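Local atomic coordinates of putative mandelate racemase (PDB entry 2O56), a protein that binds magnesium and, as a member of the enolase superfamily of the mandelate racemase type, is probably a hydro-lyase (dehydratase), its substrate not established. Residues I130-S135 with E166-I171; I275-G280 with I303-K308; Q321-G326 with I346-R351. All coordinates share one frame; numbering follows the deposited sequence. Where two conformers were deposited one is given.

Contact 1: residues I130-S135 with E166-I171; sequences IRTYAS and EGYDAI
Arg131 reaches over to Asp169 with its chain fully extended, CG anti to the backbone N (chi1 -174°), and meets the carboxylate with its planar end turned at about a right angle to it. The salt bridge runs from Arg131 NE to Asp169 OD1 (2.9 Å), the oxygen lying in the guanidinium plane and approached on its syn side but tilted out of the carboxylate plane; NH2 adds only weak bonds to OD1 and to the backbone O of Asp169, and has a second charged partner in Asp217 of strand 217-221. Asp169 CG stands between its own backbone N and carbonyl carbon (chi1 65°), which turns OD1 toward the arginine. Ala170 CB packs between Arg131 NH2 (3.6 Å) and Tyr133 CB (3.7 Å). Here strand 130-135 meets the start of strand 170-173, the first strand of the (β/α)-barrel parallel sheet, through a single bridge of Ala134 with Ile171, where Ala134 N donates to Ala170 O (3.0 Å). Tyr133 starts beside Ala170, but its ring leads away toward the magnesium site, where OH bonds to Gln321 and Lys172. Next to the bridge, Ala134 CB lies obliquely to the Tyr168 ring, 4.4 Å from Tyr168 CG, and the ring turns an edge to Thr132 O.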
loop_
_atom_site.group_PDB
_atom_site.type_symbol
_atom_site.label_atom_id
_atom_site.label_comp_id
_atom_site.label_asym_id
_atom_site.label_seq_id
_atom_site.Cartn_x
_atom_site.Cartn_y
_atom_site.Cartn_z
ATOM N N ILE A 130 -10.180 -40.980 3.531
ATOM C CA ILE A 130 -9.810 -39.881 2.642
ATOM C C ILE A 130 -10.844 -39.710 1.527
ATOM O O ILE A 130 -10.917 -40.513 0.594
ATOM C CB ILE A 130 -8.403 -40.096 2.060
ATOM C CG1 ILE A 130 -7.350 -39.920 3.155
ATOM C CG2 ILE A 130 -8.114 -39.109 0.945
ATOM C CD1 ILE A 130 -6.140 -40.769 2.969
ATOM N N ARG A 131 -11.649 -38.652 1.632
ATOM C CA ARG A 131 -12.675 -38.333 0.618
ATOM C C ARG A 131 -12.089 -38.086 -0.772
ATOM O O ARG A 131 -11.063 -37.421 -0.906
ATOM C CB ARG A 131 -13.482 -37.108 1.042
ATOM C CG ARG A 131 -14.653 -36.815 0.110
ATOM C CD ARG A 131 -15.314 -35.488 0.406
ATOM N NE ARG A 131 -16.406 -35.231 -0.544
ATOM C CZ ARG A 131 -16.885 -34.024 -0.815
ATOM N NH1 ARG A 131 -16.364 -32.961 -0.203
ATOM N NH2 ARG A 131 -17.876 -33.881 -1.697
ATOM N N THR A 132 -12.747 -38.604 -1.808
ATOM C CA THR A 132 -12.158 -38.595 -3.146
ATOM C C THR A 132 -13.136 -38.002 -4.154
ATOM O O THR A 132 -14.354 -38.118 -3.995
ATOM C CB THR A 132 -11.681 -40.013 -3.547
ATOM O OG1 THR A 132 -10.769 -40.492 -2.553
ATOM C CG2 THR A 132 -10.969 -40.003 -4.850
ATOM N N TYR A 133 -12.610 -37.333 -5.174
ATOM C CA TYR A 133 -13.423 -36.996 -6.338
ATOM C C TYR A 133 -12.995 -37.732 -7.602
ATOM O O TYR A 133 -11.844 -38.150 -7.727
ATOM C CB TYR A 133 -13.518 -35.485 -6.564
ATOM C CG TYR A 133 -12.254 -34.749 -6.994
ATOM C CD1 TYR A 133 -11.846 -34.728 -8.328
ATOM C CD2 TYR A 133 -11.505 -34.026 -6.069
ATOM C CE1 TYR A 133 -10.691 -34.022 -8.731
ATOM C CE2 TYR A 133 -10.352 -33.313 -6.459
ATOM C CZ TYR A 133 -9.964 -33.313 -7.796
ATOM O OH TYR A 133 -8.839 -32.620 -8.204
ATOM N N ALA A 134 -13.945 -37.899 -8.520
ATOM C CA ALA A 134 -13.683 -38.455 -9.844
ATOM C C ALA A 134 -13.176 -37.335 -10.739
ATOM O O ALA A 134 -13.897 -36.371 -10.995
ATOM C CB ALA A 134 -14.976 -39.036 -10.430
ATOM N N SER A 135 -11.931 -37.450 -11.194
ATOM C CA SER A 135 -11.239 -36.316 -11.840
ATOM C C SER A 135 -11.315 -36.436 -13.364
ATOM O O SER A 135 -11.238 -37.541 -13.904
ATOM C CB SER A 135 -9.766 -36.282 -11.418
ATOM O OG SER A 135 -9.145 -35.050 -11.794
ATOM N N GLU A 166 -20.815 -45.094 -8.531
ATOM C CA GLU A 166 -19.678 -45.824 -7.961
ATOM C C GLU A 166 -19.291 -45.367 -6.552
ATOM O O GLU A 166 -18.363 -45.903 -5.963
ATOM C CB GLU A 166 -18.457 -45.707 -8.869
ATOM C CG GLU A 166 -18.643 -46.286 -10.260
ATOM C CD GLU A 166 -17.376 -46.199 -11.065
ATOM O OE1 GLU A 166 -16.361 -45.702 -10.512
ATOM O OE2 GLU A 166 -17.384 -46.624 -12.240
ATOM N N GLY A 167 -19.980 -44.366 -6.024
ATOM C CA GLY A 167 -19.715 -43.916 -4.668
ATOM C C GLY A 167 -19.092 -42.541 -4.496
ATOM O O GLY A 167 -18.841 -42.116 -3.369
ATOM N N TYR A 168 -18.831 -41.848 -5.602
ATOM C CA TYR A 168 -18.192 -40.531 -5.556
ATOM C C TYR A 168 -19.223 -39.436 -5.366
ATOM O O TYR A 168 -20.194 -39.356 -6.112
ATOM C CB TYR A 168 -17.353 -40.288 -6.820
ATOM C CG TYR A 168 -16.329 -41.362 -7.000
ATOM C CD1 TYR A 168 -15.197 -41.396 -6.190
ATOM C CD2 TYR A 168 -16.503 -42.378 -7.938
ATOM C CE1 TYR A 168 -14.259 -42.390 -6.317
ATOM C CE2 TYR A 168 -15.563 -43.381 -8.076
ATOM C CZ TYR A 168 -14.441 -43.374 -7.257
ATOM O OH TYR A 168 -13.498 -44.351 -7.366
ATOM N N ASP A 169 -19.019 -38.601 -4.350
ATOM C CA ASP A 169 -19.887 -37.452 -4.131
ATOM C C ASP A 169 -19.252 -36.132 -4.584
ATOM O O ASP A 169 -19.667 -35.056 -4.170
ATOM C CB ASP A 169 -20.400 -37.384 -2.676
ATOM C CG ASP A 169 -19.291 -37.143 -1.657
ATOM O OD1 ASP A 169 -18.111 -37.038 -2.042
ATOM O OD2 ASP A 169 -19.607 -37.059 -0.454
ATOM N N ALA A 170 -18.244 -36.234 -5.441
ATOM C CA ALA A 170 -17.668 -35.059 -6.071
ATOM C C ALA A 170 -16.960 -35.444 -7.347
ATOM O O ALA A 170 -16.431 -36.562 -7.479
ATOM C CB ALA A 170 -16.713 -34.349 -5.120
ATOM N N ILE A 171 -16.977 -34.508 -8.293
ATOM C CA ILE A 171 -16.409 -34.704 -9.606
ATOM C C ILE A 171 -15.648 -33.432 -9.989
ATOM O O ILE A 171 -15.970 -32.339 -9.519
ATOM C CB ILE A 171 -17.507 -35.038 -10.675
ATOM C CG1 ILE A 171 -18.490 -33.881 -10.869
ATOM C CG2 ILE A 171 -18.301 -36.311 -10.283
ATOM C CD1 ILE A 171 -18.169 -32.977 -12.061
HETATM O O HOH W 1 -16.115 -39.123 -2.646
#

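Contact 2: residues I275-G280 with I303-K308; sequences IYWRWG and ITEVKK
Trp277 meets Glu305 through its CB, 3.4 Å from Glu305 OE2, while CD1 of the indole lies near the glutamate CG; ring and carboxylate planes stand steeply to each other. Trp78 of helix 74-83 packs edge-to-face with the same indole. Arg278 follows and carries most of the contact. Its backbone N donates almost straight to Glu305 OE2 (2.7 Å, 175°), on the anti lone pair, and its side chain folds back at chi3 (-74°) so that NE reaches the same oxygen at 2.8 Å, from above the carboxylate plane. Arg278 NH2 donates to the syn lone pair of Glu305 OE1 (2.9 Å) in a more bent bond, the oxygen tilted from the guanidinium plane, completing a side-on, two-nitrogen grip. Two barrel helices of the enolase-type C-terminal domain are joined in this way: the carboxylate of helix 302-314 holds the first turn of helix 277-286, and its charge probably interacts favourably with that amino end. Lys308, extended beyond CG, lays CD over one guanidinium face, 3.7 Å from Arg278 CZ. The like charges of Arg278 NH2 and Lys308 NZ stand 3.8 Å apart. A water accepts from both Arg278 NH1 and Lys308 NZ; NZ also pairs with Glu75, and NH1 donates to Asp311 O of a neighbouring subunit. Trp279 last brings CZ3 to Glu305 OE2 (3.5 Å), its ring plane almost parallel to that of the carboxylate, though the oxygen meets the ring obliquely.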
loop_
_atom_site.group_PDB
_atom_site.type_symbol
_atom_site.label_atom_id
_atom_site.label_comp_id
_atom_site.label_asym_id
_atom_site.label_seq_id
_atom_site.Cartn_x
_atom_site.Cartn_y
_atom_site.Cartn_z
ATOM N N ILE A 275 2.997 -24.623 -9.098
ATOM C CA ILE A 275 3.590 -23.700 -8.136
ATOM C C ILE A 275 4.463 -24.525 -7.175
ATOM O O ILE A 275 4.015 -25.527 -6.613
ATOM C CB ILE A 275 2.469 -23.031 -7.317
ATOM C CG1 ILE A 275 1.471 -22.298 -8.220
ATOM C CG2 ILE A 275 3.034 -22.054 -6.341
ATOM C CD1 ILE A 275 0.218 -21.710 -7.435
ATOM N N TYR A 276 5.715 -24.121 -7.011
ATOM C CA TYR A 276 6.720 -24.989 -6.392
ATOM C C TYR A 276 7.334 -24.374 -5.152
ATOM O O TYR A 276 7.714 -23.201 -5.157
ATOM C CB TYR A 276 7.824 -25.345 -7.404
ATOM C CG TYR A 276 7.311 -25.615 -8.785
ATOM C CD1 TYR A 276 6.395 -26.650 -9.018
ATOM C CD2 TYR A 276 7.706 -24.828 -9.855
ATOM C CE1 TYR A 276 5.887 -26.906 -10.278
ATOM C CE2 TYR A 276 7.195 -25.074 -11.134
ATOM C CZ TYR A 276 6.283 -26.122 -11.323
ATOM O OH TYR A 276 5.805 -26.395 -12.579
ATOM N N TRP A 277 7.440 -25.195 -4.103
ATOM C CA TRP A 277 8.126 -24.867 -2.840
ATOM C C TRP A 277 7.367 -23.826 -2.015
ATOM O O TRP A 277 6.401 -23.226 -2.487
ATOM C CB TRP A 277 9.603 -24.480 -3.027
ATOM C CG TRP A 277 10.419 -25.381 -3.923
ATOM C CD1 TRP A 277 10.143 -26.665 -4.285
ATOM C CD2 TRP A 277 11.667 -25.049 -4.543
ATOM N NE1 TRP A 277 11.133 -27.144 -5.112
ATOM C CE2 TRP A 277 12.084 -26.176 -5.275
ATOM C CE3 TRP A 277 12.469 -23.895 -4.554
ATOM C CZ2 TRP A 277 13.262 -26.188 -6.030
ATOM C CZ3 TRP A 277 13.651 -23.919 -5.295
ATOM C CH2 TRP A 277 14.038 -25.061 -6.014
ATOM N N ARG A 278 7.768 -23.657 -0.762
ATOM C CA ARG A 278 7.219 -22.582 0.067
ATOM C C ARG A 278 7.312 -21.226 -0.671
ATOM O O ARG A 278 6.384 -20.432 -0.636
ATOM C CB ARG A 278 8.040 -22.473 1.359
ATOM C CG ARG A 278 7.742 -23.510 2.447
ATOM C CD ARG A 278 8.914 -23.541 3.437
ATOM N NE ARG A 278 10.090 -24.217 2.867
ATOM C CZ ARG A 278 11.278 -24.304 3.469
ATOM N NH1 ARG A 278 11.459 -23.757 4.658
ATOM N NH2 ARG A 278 12.290 -24.943 2.888
ATOM N N TRP A 279 8.459 -20.963 -1.302
ATOM C CA TRP A 279 8.680 -19.714 -2.024
ATOM C C TRP A 279 7.629 -19.469 -3.137
ATOM O O TRP A 279 7.171 -18.337 -3.343
ATOM C CB TRP A 279 10.095 -19.684 -2.592
ATOM C CG TRP A 279 11.167 -19.631 -1.539
ATOM C CD1 TRP A 279 11.799 -18.502 -1.058
ATOM C CD2 TRP A 279 11.774 -20.746 -0.861
ATOM N NE1 TRP A 279 12.764 -18.856 -0.125
ATOM C CE2 TRP A 279 12.764 -20.218 0.023
ATOM C CE3 TRP A 279 11.588 -22.138 -0.916
ATOM C CZ2 TRP A 279 13.546 -21.035 0.859
ATOM C CZ3 TRP A 279 12.356 -22.944 -0.077
ATOM C CH2 TRP A 279 13.336 -22.387 0.788
ATOM N N GLY A 280 7.228 -20.530 -3.825
ATOM C CA GLY A 280 6.289 -20.386 -4.936
ATOM C C GLY A 280 4.888 -20.096 -4.441
ATOM O O GLY A 280 4.117 -19.375 -5.089
ATOM N N ILE A 303 8.194 -34.727 -0.051
ATOM C CA ILE A 303 7.509 -34.762 1.241
ATOM C C ILE A 303 8.010 -33.678 2.199
ATOM O O ILE A 303 7.227 -33.053 2.934
ATOM C CB ILE A 303 7.662 -36.152 1.882
ATOM C CG1 ILE A 303 6.890 -37.191 1.058
ATOM C CG2 ILE A 303 7.190 -36.139 3.278
ATOM C CD1 ILE A 303 7.404 -38.608 1.246
ATOM N N THR A 304 9.322 -33.460 2.206
ATOM C CA THR A 304 9.908 -32.478 3.118
ATOM C C THR A 304 9.300 -31.089 2.905
ATOM O O THR A 304 8.889 -30.423 3.865
ATOM C CB THR A 304 11.426 -32.432 2.984
ATOM O OG1 THR A 304 11.940 -33.758 3.145
ATOM C CG2 THR A 304 12.043 -31.530 4.056
ATOM N N GLU A 305 9.219 -30.679 1.643
ATOM C CA GLU A 305 8.774 -29.340 1.292
ATOM C C GLU A 305 7.251 -29.235 1.258
ATOM O O GLU A 305 6.685 -28.225 1.704
ATOM C CB GLU A 305 9.375 -28.896 -0.053
ATOM C CG GLU A 305 9.101 -27.437 -0.365
ATOM C CD GLU A 305 9.960 -26.463 0.425
ATOM O OE1 GLU A 305 10.818 -26.888 1.238
ATOM O OE2 GLU A 305 9.757 -25.246 0.248
ATOM N N VAL A 306 6.571 -30.247 0.740
ATOM C CA VAL A 306 5.103 -30.145 0.691
ATOM C C VAL A 306 4.451 -30.098 2.089
ATOM O O VAL A 306 3.492 -29.354 2.306
ATOM C CB VAL A 306 4.457 -31.157 -0.307
ATOM C CG1 VAL A 306 2.937 -31.177 -0.180
ATOM C CG2 VAL A 306 4.844 -30.772 -1.755
ATOM N N LYS A 307 4.980 -30.855 3.053
ATOM C CA LYS A 307 4.542 -30.699 4.437
ATOM C C LYS A 307 4.671 -29.240 4.892
ATOM O O LYS A 307 3.778 -28.708 5.517
ATOM C CB LYS A 307 5.321 -31.631 5.379
ATOM C CG LYS A 307 4.856 -31.617 6.831
ATOM C CD LYS A 307 3.417 -32.130 6.973
ATOM C CE LYS A 307 2.992 -32.233 8.450
ATOM N NZ LYS A 307 3.327 -31.005 9.260
ATOM N N LYS A 308 5.796 -28.611 4.578
ATOM C CA LYS A 308 6.025 -27.206 4.943
ATOM C C LYS A 308 5.054 -26.244 4.244
ATOM O O LYS A 308 4.520 -25.320 4.871
ATOM C CB LYS A 308 7.478 -26.838 4.665
ATOM C CG LYS A 308 8.460 -27.708 5.453
ATOM C CD LYS A 308 9.908 -27.352 5.052
ATOM C CE LYS A 308 10.902 -28.094 5.931
ATOM N NZ LYS A 308 12.318 -27.780 5.474
HETATM O O HOH W 2 13.504 -25.269 6.040
#

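Contact 3: residues Q321-G326 with I346-R351; sequences QIHVCG and IHELHR
Glu348 CG is anti to its backbone N (chi1 176°) and the chain runs on extended, which carries the carboxylate across to the 321-326 loop; Gln321 also starts anti (chi1 174°) but bends at chi2, swinging its amide back toward the loop backbone and the glutamate. There NE2 donates to Ile322 O at 3.0 Å, very straight and in the amide plane, although it meets that carbonyl from above its plane. This bond, together with those of Gln321 OE1 to Tyr245, Tyr133 and Gln294, holds the amide beside Glu348, and a water ties the pair together, accepting from Gln321 NE2 and donating to Glu348 OE1 (2.7 Å). The same OE1 receives a weak bond from Val324 N (3.3 Å) and lies 3.5 Å from His323 CD2; the two side chains lie alongside, pointing the same way, with ring and carboxylate planes steeply inclined. Glu348 OE2 is held by Ser135 OG and by a salt bridge to Lys172 NZ. A second water links the backbones, donating to Ile322 O and accepting from Glu348 N (2.9 Å).

Carbon-rich contacts flank this polar seam. Gln321 CG lies against Ile346 O, a buried carbonyl oxygen with no hydrogen-bond partner in the model, and Ile346 CG2 also packs on Gln321 CG. Val324 CG2 meets His347 CE1 at 4.0 Å. Further along, Cys325 SG sits over one face of the His350 ring, 4.0 Å from its centroid and displaced toward the rim. The segments run nearly parallel, 13° apart, strand 347-350 beside the loop that follows strand 319-320. His323 ND1 bonds to Asp296, the His323 side chain lying about 4 Å from the bound magnesium. This is the loop region at the C-terminal end of a barrel strand, where the active site of an enolase-superfamily (β/α)-barrel lies, next to the metal ligands Glu247 and Glu273.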
loop_
_atom_site.group_PDB
_atom_site.type_symbol
_atom_site.label_atom_id
_atom_site.label_comp_id
_atom_site.label_asym_id
_atom_site.label_seq_id
_atom_site.Cartn_x
_atom_site.Cartn_y
_atom_site.Cartn_z
ATOM N N GLN A 321 -5.775 -29.976 -1.423
ATOM C CA GLN A 321 -6.021 -31.150 -2.233
ATOM C C GLN A 321 -4.733 -31.448 -2.980
ATOM O O GLN A 321 -4.420 -30.751 -3.929
ATOM C CB GLN A 321 -7.126 -30.843 -3.259
ATOM C CG GLN A 321 -7.331 -32.003 -4.256
ATOM C CD GLN A 321 -7.219 -31.581 -5.701
ATOM O OE1 GLN A 321 -8.087 -30.874 -6.230
ATOM N NE2 GLN A 321 -6.176 -32.040 -6.363
ATOM N N ILE A 322 -3.989 -32.467 -2.558
ATOM C CA ILE A 322 -2.778 -32.869 -3.265
ATOM C C ILE A 322 -3.105 -33.128 -4.731
ATOM O O ILE A 322 -4.094 -33.792 -5.050
ATOM C CB ILE A 322 -2.091 -34.107 -2.603
ATOM C CG1 ILE A 322 -1.734 -33.804 -1.143
ATOM C CG2 ILE A 322 -0.774 -34.482 -3.320
ATOM C CD1 ILE A 322 -0.763 -32.645 -0.961
ATOM N N HIS A 323 -2.310 -32.555 -5.627
ATOM C CA HIS A 323 -2.421 -32.893 -7.037
ATOM C C HIS A 323 -1.824 -34.275 -7.271
ATOM O O HIS A 323 -0.673 -34.523 -6.928
ATOM C CB HIS A 323 -1.718 -31.872 -7.931
ATOM C CG HIS A 323 -1.687 -32.274 -9.371
ATOM N ND1 HIS A 323 -0.625 -32.951 -9.932
ATOM C CD2 HIS A 323 -2.617 -32.160 -10.347
ATOM C CE1 HIS A 323 -0.894 -33.216 -11.198
ATOM N NE2 HIS A 323 -2.094 -32.739 -11.478
ATOM N N VAL A 324 -2.610 -35.179 -7.847
ATOM C CA VAL A 324 -2.121 -36.520 -8.144
ATOM C C VAL A 324 -2.387 -36.865 -9.604
ATOM O O VAL A 324 -3.539 -37.037 -10.005
ATOM C CB VAL A 324 -2.772 -37.604 -7.233
ATOM C CG1 VAL A 324 -2.189 -38.987 -7.540
ATOM C CG2 VAL A 324 -2.547 -37.293 -5.765
ATOM N N CYS A 325 -1.318 -36.983 -10.383
ATOM C CA CYS A 325 -1.403 -37.557 -11.737
ATOM C C CYS A 325 -0.116 -38.305 -12.091
ATOM O O CYS A 325 0.686 -37.853 -12.913
ATOM C CB CYS A 325 -1.688 -36.462 -12.771
ATOM S SG CYS A 325 -2.268 -37.091 -14.391
ATOM N N GLY A 326 0.108 -39.439 -11.442
ATOM C CA GLY A 326 1.232 -40.282 -11.831
ATOM C C GLY A 326 0.901 -41.734 -11.583
ATOM O O GLY A 326 -0.211 -42.166 -11.832
ATOM N N ILE A 346 -9.941 -32.653 -0.021
ATOM C CA ILE A 346 -10.381 -33.750 -0.887
ATOM C C ILE A 346 -9.189 -34.342 -1.654
ATOM O O ILE A 346 -8.156 -33.685 -1.798
ATOM C CB ILE A 346 -11.594 -33.336 -1.783
ATOM C CG1 ILE A 346 -12.413 -34.554 -2.238
ATOM C CG2 ILE A 346 -11.187 -32.406 -2.921
ATOM C CD1 ILE A 346 -13.777 -34.176 -2.863
ATOM N N HIS A 347 -9.302 -35.603 -2.067
ATOM C CA HIS A 347 -8.272 -36.278 -2.858
ATOM C C HIS A 347 -8.715 -36.390 -4.328
ATOM O O HIS A 347 -9.914 -36.513 -4.621
ATOM C CB HIS A 347 -7.992 -37.667 -2.246
ATOM C CG HIS A 347 -6.951 -38.478 -2.962
ATOM N ND1 HIS A 347 -5.641 -38.562 -2.530
ATOM C CD2 HIS A 347 -7.036 -39.277 -4.056
ATOM C CE1 HIS A 347 -4.961 -39.349 -3.346
ATOM N NE2 HIS A 347 -5.781 -39.789 -4.284
ATOM N N GLU A 348 -7.749 -36.343 -5.244
ATOM C CA GLU A 348 -8.018 -36.419 -6.684
ATOM C C GLU A 348 -7.834 -37.829 -7.233
ATOM O O GLU A 348 -6.743 -38.387 -7.161
ATOM C CB GLU A 348 -7.092 -35.469 -7.458
ATOM C CG GLU A 348 -7.233 -35.557 -8.982
ATOM C CD GLU A 348 -6.450 -34.478 -9.735
ATOM O OE1 GLU A 348 -5.422 -34.009 -9.203
ATOM O OE2 GLU A 348 -6.853 -34.117 -10.868
ATOM N N LEU A 349 -8.880 -38.381 -7.840
ATOM C CA LEU A 349 -8.767 -39.698 -8.470
ATOM C C LEU A 349 -8.993 -39.673 -9.976
ATOM O O LEU A 349 -10.094 -39.369 -10.441
ATOM C CB LEU A 349 -9.721 -40.707 -7.824
ATOM C CG LEU A 349 -9.766 -42.088 -8.485
ATOM C CD1 LEU A 349 -8.648 -42.962 -7.977
ATOM C CD2 LEU A 349 -11.093 -42.732 -8.242
ATOM N N HIS A 350 -7.958 -40.018 -10.737
ATOM C CA HIS A 350 -8.125 -40.222 -12.166
ATOM C C HIS A 350 -8.542 -41.652 -12.436
ATOM O O HIS A 350 -8.173 -42.566 -11.697
ATOM C CB HIS A 350 -6.833 -39.980 -12.903
ATOM C CG HIS A 350 -6.317 -38.584 -12.790
ATOM N ND1 HIS A 350 -6.574 -37.617 -13.738
ATOM C CD2 HIS A 350 -5.547 -37.997 -11.845
ATOM C CE1 HIS A 350 -5.981 -36.491 -13.381
ATOM N NE2 HIS A 350 -5.347 -36.696 -12.238
ATOM N N ARG A 351 -9.293 -41.831 -13.520
ATOM C CA ARG A 351 -9.770 -43.146 -13.940
ATOM C C ARG A 351 -8.622 -44.122 -14.230
ATOM O O ARG A 351 -8.672 -45.285 -13.822
ATOM C CB ARG A 351 -10.667 -43.002 -15.161
ATOM C CG ARG A 351 -11.605 -44.170 -15.377
ATOM C CD ARG A 351 -11.553 -44.635 -16.822
ATOM N NE ARG A 351 -12.000 -43.607 -17.753
ATOM C CZ ARG A 351 -11.216 -43.016 -18.646
ATOM N NH1 ARG A 351 -11.717 -42.085 -19.447
ATOM N NH2 ARG A 351 -9.932 -43.351 -18.739
HETATM O O HOH W 3 -5.552 -31.277 -9.007
HETATM O O HOH W 4 -5.223 -35.808 -3.925
#

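All three contacts are largely buried, but contact 3 lies deepest, its centre about 5 Å from that of the chain, against about 15 and 13 Å for the centres of contacts 1 and 2. Contacts 1 and 3 share a sheet, since strands 130-135 and 347-350 are neighbours, and they interlock through Ser135 with Glu348 and Tyr133 with Gln321 beside the magnesium site. Contact 2 joins barrel helices across the centre from contact 1, touches contact 3 where Val306 packs on Ile322, and meets two neighbouring subunits, whereas contact 1 brushes one through Arg131 and contact 3 touches none. Chemistry follows place: strand bridge and peripheral salt bridge, multiply bonded ion pair, and water-mediated polar links, respectively.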